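Long-range contacts in leucine aminopeptidase 1, chloroplastic (Solanum lycopersicum, PDB 5D8N), which removes N-terminal amino acids, preferably leucine, from peptides as a magnesium-dependent homohexameric aminopeptidase, and acts as a protein-folding chaperone: residues Met262-Val268 with Leu390-Asp394; Thr37-Gln41 with Leu68-Leu72. The protein carries 1 engineered substitution. All coordinates share one frame; numbering follows the deposited sequence.

Contact 1 (Met262-Val268 with Leu390-Asp394); sequences MGAYLAV and LTLAD
Asp394 OD2 accepts a hydrogen bond from the backbone N of Tyr265 at 2.9 Å, and an N-H...O angle of 171° shows that the bond is nearly straight. The oxygen uses its anti lone pair, the one facing away from OD1. Tyr265 lies in the first turn of helix 263-269, whose N-cap position is held by Met262, so the acceptor at this helix start comes from another helix. The positive end of the helix would probably stabilise the carboxylate's negative charge. Met262 flanks the same group with CB 3.5 Å from Asp394 OD2. An alanine at Asp394 is likely to strand the Tyr265 N-H without this acceptor and to open a gap beside the methionine.

The two helix segments run roughly antiparallel at 145° with axes only 7.1 Å apart. The small Ala264 side chain is consistent with this close approach: its methyl packs against the carbonyl O of Leu390, CB to O 3.3 Å, and makes an apolar pair with Leu390 CB at 4.0 Å. Further along, Val268 CG2 meets Leu390 CB at 3.7 Å, and Thr391 CG2 touches Val268 CB at 3.9 Å. The same threonine methyl reaches the edge of the Tyr265 ring, near its plane, 3.9 Å from CD1.

Both helices belong to the M17 catalytic domain, an alpha/beta fold around a mixed eight-stranded sheet, and helix 388-401 begins just after the magnesium-binding Glu387, which Val268 also touches.

Partners farther out hold several of these groups. Tyr265 CG is trans to its own N (chi1 165°), which turns the ring away from the N-H given to Asp394; its OH is hydrogen-bonded to Ala355 O on strand 347-358. Asp394 OD1 pairs with Ser374 OG, and Thr391 OG1 with Gly388 O earlier in its own helix.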
ATOM      1  N   MET A 262      36.250   3.388  13.588  1.00 21.13           N
ATOM      2  CA  MET A 262      35.244   3.591  12.551  1.00 21.09           C
ATOM      3  C   MET A 262      33.973   2.806  12.874  1.00 21.50           C
ATOM      4  O   MET A 262      33.584   1.887  12.154  1.00 21.84           O
ATOM      5  CB  MET A 262      35.798   3.113  11.215  1.00 20.95           C
ATOM      6  CG  MET A 262      37.026   3.842  10.747  1.00 20.38           C
ATOM      7  SD  MET A 262      37.354   3.456   9.022  1.00 21.59           S
ATOM      8  CE  MET A 262      38.930   4.260   8.800  1.00 21.98           C
ATOM      9  N   GLY A 263      33.280   3.217  13.930  1.00 20.30           N
ATOM     10  CA  GLY A 263      32.111   2.487  14.377  1.00 21.19           C
ATOM     11  C   GLY A 263      30.907   2.552  13.445  1.00 20.46           C
ATOM     12  O   GLY A 263      30.082   1.632  13.473  1.00 18.58           O
ATOM     13  N   ALA A 264      30.758   3.639  12.680  1.00 19.65           N
ATOM     14  CA  ALA A 264      29.630   3.742  11.769  1.00 19.21           C
ATOM     15  C   ALA A 264      29.776   2.795  10.579  1.00 19.63           C
ATOM     16  O   ALA A 264      28.876   2.016  10.263  1.00 22.11           O
ATOM     17  CB  ALA A 264      29.426   5.173  11.326  1.00 21.02           C
ATOM     18  N   TYR A 265      30.961   2.772   9.986  1.00 18.48           N
ATOM     19  CA  TYR A 265      31.280   1.851   8.906  1.00 18.14           C
ATOM     20  C   TYR A 265      31.190   0.394   9.367  1.00 19.28           C
ATOM     21  O   TYR A 265      30.542  -0.441   8.723  1.00 17.08           O
ATOM     22  CB  TYR A 265      32.662   2.190   8.345  1.00 19.00           C
ATOM     23  CG  TYR A 265      33.337   1.144   7.458  1.00 20.61           C
ATOM     24  CD1 TYR A 265      32.701   0.594   6.358  1.00 21.31           C
ATOM     25  CD2 TYR A 265      34.677   0.828   7.633  1.00 23.24           C
ATOM     26  CE1 TYR A 265      33.363  -0.237   5.453  1.00 19.60           C
ATOM     27  CE2 TYR A 265      35.348  -0.029   6.767  1.00 22.07           C
ATOM     28  CZ  TYR A 265      34.689  -0.567   5.677  1.00 21.20           C
ATOM     29  OH  TYR A 265      35.406  -1.344   4.787  1.00 18.43           O
ATOM     30  N   LEU A 266      31.792   0.098  10.517  1.00 19.77           N
ATOM     31  CA  LEU A 266      31.852  -1.275  10.976  1.00 19.32           C
ATOM     32  C   LEU A 266      30.496  -1.795  11.399  1.00 19.89           C
ATOM     33  O   LEU A 266      30.187  -2.965  11.194  1.00 21.55           O
ATOM     34  CB  LEU A 266      32.870  -1.427  12.103  1.00 19.58           C
ATOM     35  CG  LEU A 266      34.321  -1.248  11.643  1.00 20.44           C
ATOM     36  CD1 LEU A 266      35.289  -1.209  12.818  1.00 22.09           C
ATOM     37  CD2 LEU A 266      34.725  -2.401  10.755  1.00 22.34           C
ATOM     38  N   ALA A 267      29.626  -0.918  11.873  1.00 19.62           N
ATOM     39  CA  ALA A 267      28.266  -1.357  12.179  1.00 20.84           C
ATOM     40  C   ALA A 267      27.499  -1.802  10.922  1.00 20.51           C
ATOM     41  O   ALA A 267      26.781  -2.791  10.936  1.00 19.81           O
ATOM     42  CB  ALA A 267      27.502  -0.244  12.872  1.00 22.85           C
ATOM     43  N   VAL A 268      27.670  -1.068   9.837  1.00 19.05           N
ATOM     44  CA  VAL A 268      27.000  -1.433   8.590  1.00 21.02           C
ATOM     45  C   VAL A 268      27.546  -2.746   8.091  1.00 20.18           C
ATOM     46  O   VAL A 268      26.804  -3.614   7.666  1.00 20.32           O
ATOM     47  CB  VAL A 268      27.236  -0.355   7.501  1.00 20.66           C
ATOM     48  CG1 VAL A 268      26.629  -0.798   6.181  1.00 20.71           C
ATOM     49  CG2 VAL A 268      26.600   0.962   7.926  1.00 21.12           C
ATOM     50  N   LEU A 390      26.384   6.096   6.570  0.57 18.66           N
ATOM     51  CA  LEU A 390      27.179   5.767   7.747  0.57 20.64           C
ATOM     52  C   LEU A 390      28.614   5.428   7.344  0.57 19.65           C
ATOM     53  O   LEU A 390      29.560   5.776   8.046  0.57 19.35           O
ATOM     54  CB  LEU A 390      26.591   4.615   8.571  0.57 21.63           C
ATOM     55  CG  LEU A 390      25.517   4.896   9.628  0.57 23.11           C
ATOM     56  CD1 LEU A 390      24.418   5.782   9.069  0.57 23.30           C
ATOM     57  CD2 LEU A 390      24.916   3.589  10.133  0.57 24.47           C
ATOM     58  N   THR A 391      28.758   4.632   6.294  1.00 18.76           N
ATOM     59  CA  THR A 391      30.086   4.264   5.836  1.00 19.12           C
ATOM     60  C   THR A 391      30.828   5.500   5.359  1.00 19.11           C
ATOM     61  O   THR A 391      32.037   5.648   5.566  1.00 19.36           O
ATOM     62  CB  THR A 391      30.066   3.186   4.742  1.00 19.41           C
ATOM     63  OG1 THR A 391      29.505   3.691   3.523  1.00 18.41           O
ATOM     64  CG2 THR A 391      29.269   1.995   5.214  1.00 19.96           C
ATOM     65  N   LEU A 392      30.100   6.389   4.697  1.00 20.27           N
ATOM     66  CA  LEU A 392      30.721   7.635   4.235  1.00 19.82           C
ATOM     67  C   LEU A 392      31.176   8.533   5.367  1.00 19.75           C
ATOM     68  O   LEU A 392      32.157   9.257   5.229  1.00 20.66           O
ATOM     69  CB  LEU A 392      29.777   8.417   3.336  1.00 20.09           C
ATOM     70  CG  LEU A 392      29.576   7.840   1.932  1.00 22.63           C
ATOM     71  CD1 LEU A 392      28.404   8.542   1.277  1.00 23.68           C
ATOM     72  CD2 LEU A 392      30.841   8.028   1.101  1.00 24.29           C
ATOM     73  N   ALA A 393      30.458   8.510   6.482  1.00 18.98           N
ATOM     74  CA  ALA A 393      30.871   9.292   7.633  1.00 19.50           C
ATOM     75  C   ALA A 393      32.327   9.019   8.044  1.00 18.64           C
ATOM     76  O   ALA A 393      33.157   9.920   8.138  1.00 17.45           O
ATOM     77  CB  ALA A 393      29.926   9.020   8.783  1.00 19.81           C
ATOM     78  N   ASP A 394      32.654   7.746   8.200  1.00 19.01           N
ATOM     79  CA  ASP A 394      34.004   7.336   8.534  1.00 19.24           C
ATOM     80  C   ASP A 394      35.024   7.530   7.402  1.00 20.73           C
ATOM     81  O   ASP A 394      36.190   7.880   7.652  1.00 18.79           O
ATOM     82  CB  ASP A 394      34.001   5.898   9.046  1.00 19.70           C
ATOM     83  CG  ASP A 394      33.494   5.805  10.499  1.00 22.01           C
ATOM     84  OD1 ASP A 394      33.884   6.707  11.290  1.00 20.54           O
ATOM     85  OD2 ASP A 394      32.788   4.816  10.846  1.00 19.70           O
TER

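Contact 2 (Thr37-Gln41 with Leu68-Leu72); sequences TAVVQ and LLQQL
Val39 and Val40 face Leu68, Gln71 and Leu72 across a surface contact in the N-terminal domain, an alpha/beta unit of the macro-domain clan built on a mixed six-stranded sheet. The two valines sit on a short 3-10 turn in the connection between strands 31-35 and 46-52, while the other three residues belong to helix 67-75.

Backbone hydrogen bonds stay within each segment. Gln41 N bonds to Ala38 O at 3.0 Å, closing the turn that presents both valines, and Leu72 N bonds to Leu68 O at 3.0 Å in the helix. That helical spacing places Leu68, Gln71 and Leu72 on one face.

Between the segments the aliphatic contacts come first. Leu68 CD1 lies 3.8 Å from Val39 CB and equally close to Val39 CG1, the two side chains crossing at about a right angle. Leu68 CG lies anti to the backbone N (chi1 174°), and the branch beyond it carries CD1 toward the turn although the CB bond does not aim there. Val40 CG1 touches both leucines, 4.0 Å from Leu68 CD1 and 3.9 Å from Leu72 CD2. Farther inward, Val39 also touches Leu47 and Leu72 touches Ile49, so both segments rest on strand 46-52.

The remaining kind is methyl against amide. Gln71, extended beyond CG, carries its carboxamide over Val40 at the exposed margin of the contact. The amide lies face-on to both valine methyls, which are on the same side of its plane. Val40 CG1 stands almost directly under Gln71 CD at 3.7 Å, and Val40 CG2 lies beneath Gln71 NE2 at 3.9 Å.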
ATOM      1  N   THR A  37      44.254  12.375 -44.696  1.00 48.64           N
ATOM      2  CA  THR A  37      43.567  11.822 -45.851  1.00 43.68           C
ATOM      3  C   THR A  37      42.302  12.606 -46.164  1.00 40.19           C
ATOM      4  O   THR A  37      41.474  12.858 -45.296  1.00 41.08           O
ATOM      5  CB  THR A  37      43.126  10.369 -45.600  1.00 47.38           C
ATOM      6  OG1 THR A  37      44.214   9.602 -45.086  1.00 45.52           O
ATOM      7  CG2 THR A  37      42.568   9.729 -46.876  1.00 49.00           C
ATOM      8  N   ALA A  38      42.156  12.997 -47.420  1.00 39.30           N
ATOM      9  CA  ALA A  38      40.930  13.617 -47.876  1.00 44.59           C
ATOM     10  C   ALA A  38      39.770  12.651 -47.626  1.00 40.44           C
ATOM     11  O   ALA A  38      39.847  11.465 -47.941  1.00 35.98           O
ATOM     12  CB  ALA A  38      41.038  13.965 -49.354  1.00 51.08           C
ATOM     13  N   VAL A  39      38.649  13.210 -47.201  1.00 37.78           N
ATOM     14  CA  VAL A  39      37.514  12.378 -46.859  1.00 38.72           C
ATOM     15  C   VAL A  39      36.989  11.596 -48.053  1.00 37.90           C
ATOM     16  O   VAL A  39      36.767  10.391 -47.944  1.00 36.30           O
ATOM     17  CB  VAL A  39      36.380  13.203 -46.238  1.00 38.18           C
ATOM     18  CG1 VAL A  39      35.182  12.309 -45.983  1.00 36.91           C
ATOM     19  CG2 VAL A  39      36.843  13.830 -44.932  1.00 36.87           C
ATOM     20  N   VAL A  40      36.942  12.229 -49.220  1.00 44.06           N
ATOM     21  CA  VAL A  40      36.439  11.558 -50.423  1.00 46.17           C
ATOM     22  C   VAL A  40      37.373  10.472 -50.923  1.00 48.59           C
ATOM     23  O   VAL A  40      36.952   9.605 -51.691  1.00 55.14           O
ATOM     24  CB  VAL A  40      36.147  12.507 -51.596  1.00 47.11           C
ATOM     25  CG1 VAL A  40      35.059  13.491 -51.208  1.00 49.10           C
ATOM     26  CG2 VAL A  40      37.401  13.253 -52.026  1.00 50.16           C
ATOM     27  N   GLN A  41      38.614  10.481 -50.443  1.00 47.02           N
ATOM     28  CA  GLN A  41      39.573   9.477 -50.868  1.00 51.24           C
ATOM     29  C   GLN A  41      39.771   8.383 -49.843  1.00 46.91           C
ATOM     30  O   GLN A  41      40.482   7.428 -50.128  1.00 51.03           O
ATOM     31  CB  GLN A  41      40.913  10.111 -51.253  1.00 62.29           C
ATOM     32  CG  GLN A  41      40.835  10.832 -52.599  1.00 70.11           C
ATOM     33  CD  GLN A  41      41.855  11.943 -52.762  1.00 88.08           C
ATOM     34  OE1 GLN A  41      41.517  13.121 -52.931  1.00 99.49           O
ATOM     35  NE2 GLN A  41      43.123  11.559 -52.770  1.00 90.22           N
ATOM     36  N   LEU A  68      31.672  18.926 -49.084  1.00 43.23           N
ATOM     37  CA  LEU A  68      31.966  17.520 -48.847  1.00 38.76           C
ATOM     38  C   LEU A  68      30.780  16.613 -49.219  1.00 39.10           C
ATOM     39  O   LEU A  68      30.925  15.662 -49.984  1.00 40.23           O
ATOM     40  CB  LEU A  68      32.350  17.305 -47.387  1.00 38.56           C
ATOM     41  CG  LEU A  68      32.520  15.825 -47.064  1.00 43.86           C
ATOM     42  CD1 LEU A  68      33.635  15.238 -47.914  1.00 45.52           C
ATOM     43  CD2 LEU A  68      32.791  15.629 -45.582  1.00 48.03           C
ATOM     44  N   LEU A  69      29.584  16.970 -48.775  1.00 37.50           N
ATOM     45  CA  LEU A  69      28.408  16.178 -49.124  1.00 40.75           C
ATOM     46  C   LEU A  69      28.075  16.238 -50.614  1.00 39.59           C
ATOM     47  O   LEU A  69      27.735  15.224 -51.230  1.00 35.01           O
ATOM     48  CB  LEU A  69      27.201  16.601 -48.288  1.00 38.12           C
ATOM     49  CG  LEU A  69      27.348  16.356 -46.787  1.00 36.38           C
ATOM     50  CD1 LEU A  69      26.132  16.895 -46.054  1.00 36.80           C
ATOM     51  CD2 LEU A  69      27.513  14.873 -46.521  1.00 36.64           C
ATOM     52  N   GLN A  70      28.222  17.412 -51.211  1.00 44.15           N
ATOM     53  CA  GLN A  70      28.021  17.548 -52.658  1.00 50.12           C
ATOM     54  C   GLN A  70      28.946  16.617 -53.447  1.00 46.97           C
ATOM     55  O   GLN A  70      28.535  15.968 -54.412  1.00 44.23           O
ATOM     56  CB  GLN A  70      28.228  19.002 -53.092  1.00 59.58           C
ATOM     57  CG  GLN A  70      27.839  19.268 -54.544  1.00 69.09           C
ATOM     58  CD  GLN A  70      29.039  19.335 -55.456  1.00 78.40           C
ATOM     59  OE1 GLN A  70      30.060  19.928 -55.096  1.00 91.22           O
ATOM     60  NE2 GLN A  70      28.939  18.701 -56.625  1.00 73.33           N
ATOM     61  N   GLN A  71      30.207  16.536 -53.038  1.00 48.01           N
ATOM     62  CA  GLN A  71      31.157  15.688 -53.749  1.00 49.97           C
ATOM     63  C   GLN A  71      30.885  14.195 -53.555  1.00 44.57           C
ATOM     64  O   GLN A  71      30.995  13.400 -54.480  1.00 48.27           O
ATOM     65  CB  GLN A  71      32.572  16.002 -53.270  1.00 61.32           C
ATOM     66  CG  GLN A  71      33.643  15.390 -54.158  1.00 72.59           C
ATOM     67  CD  GLN A  71      35.014  16.005 -53.947  1.00 85.31           C
ATOM     68  OE1 GLN A  71      35.224  16.803 -53.025  1.00 80.09           O
ATOM     69  NE2 GLN A  71      35.975  15.572 -54.760  1.00 83.53           N
ATOM     70  N   LEU A  72      30.602  13.787 -52.326  1.00 43.22           N
ATOM     71  CA  LEU A  72      30.259  12.387 -52.087  1.00 41.70           C
ATOM     72  C   LEU A  72      29.021  11.971 -52.878  1.00 37.22           C
ATOM     73  O   LEU A  72      28.995  10.932 -53.535  1.00 35.06           O
ATOM     74  CB  LEU A  72      30.026  12.156 -50.601  1.00 42.33           C
ATOM     75  CG  LEU A  72      31.296  12.265 -49.750  1.00 44.48           C
ATOM     76  CD1 LEU A  72      30.932  12.291 -48.272  1.00 43.79           C
ATOM     77  CD2 LEU A  72      32.226  11.100 -50.050  1.00 43.43           C
TER

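Overall arrangement
The two contacts lie on opposite sides of the chain's centre, their own centres about 60 Å apart and their nearest atoms about 47 Å apart, so neither touches the other. Contact 2 closes along the sequence before contact 1 opens, and each belongs to a different domain: N-terminal for contact 2, catalytic for contact 1. Contact 1 borders the active site: the side chain of Val268 is about 4 Å from that of the magnesium-binding Glu387, and that of Leu390 about 4 Å from that of Arg389, a predicted active-site residue. Contact 2, centred about 35 Å from the chain's centre, is remote from those sites and joins a peripheral turn to a helix.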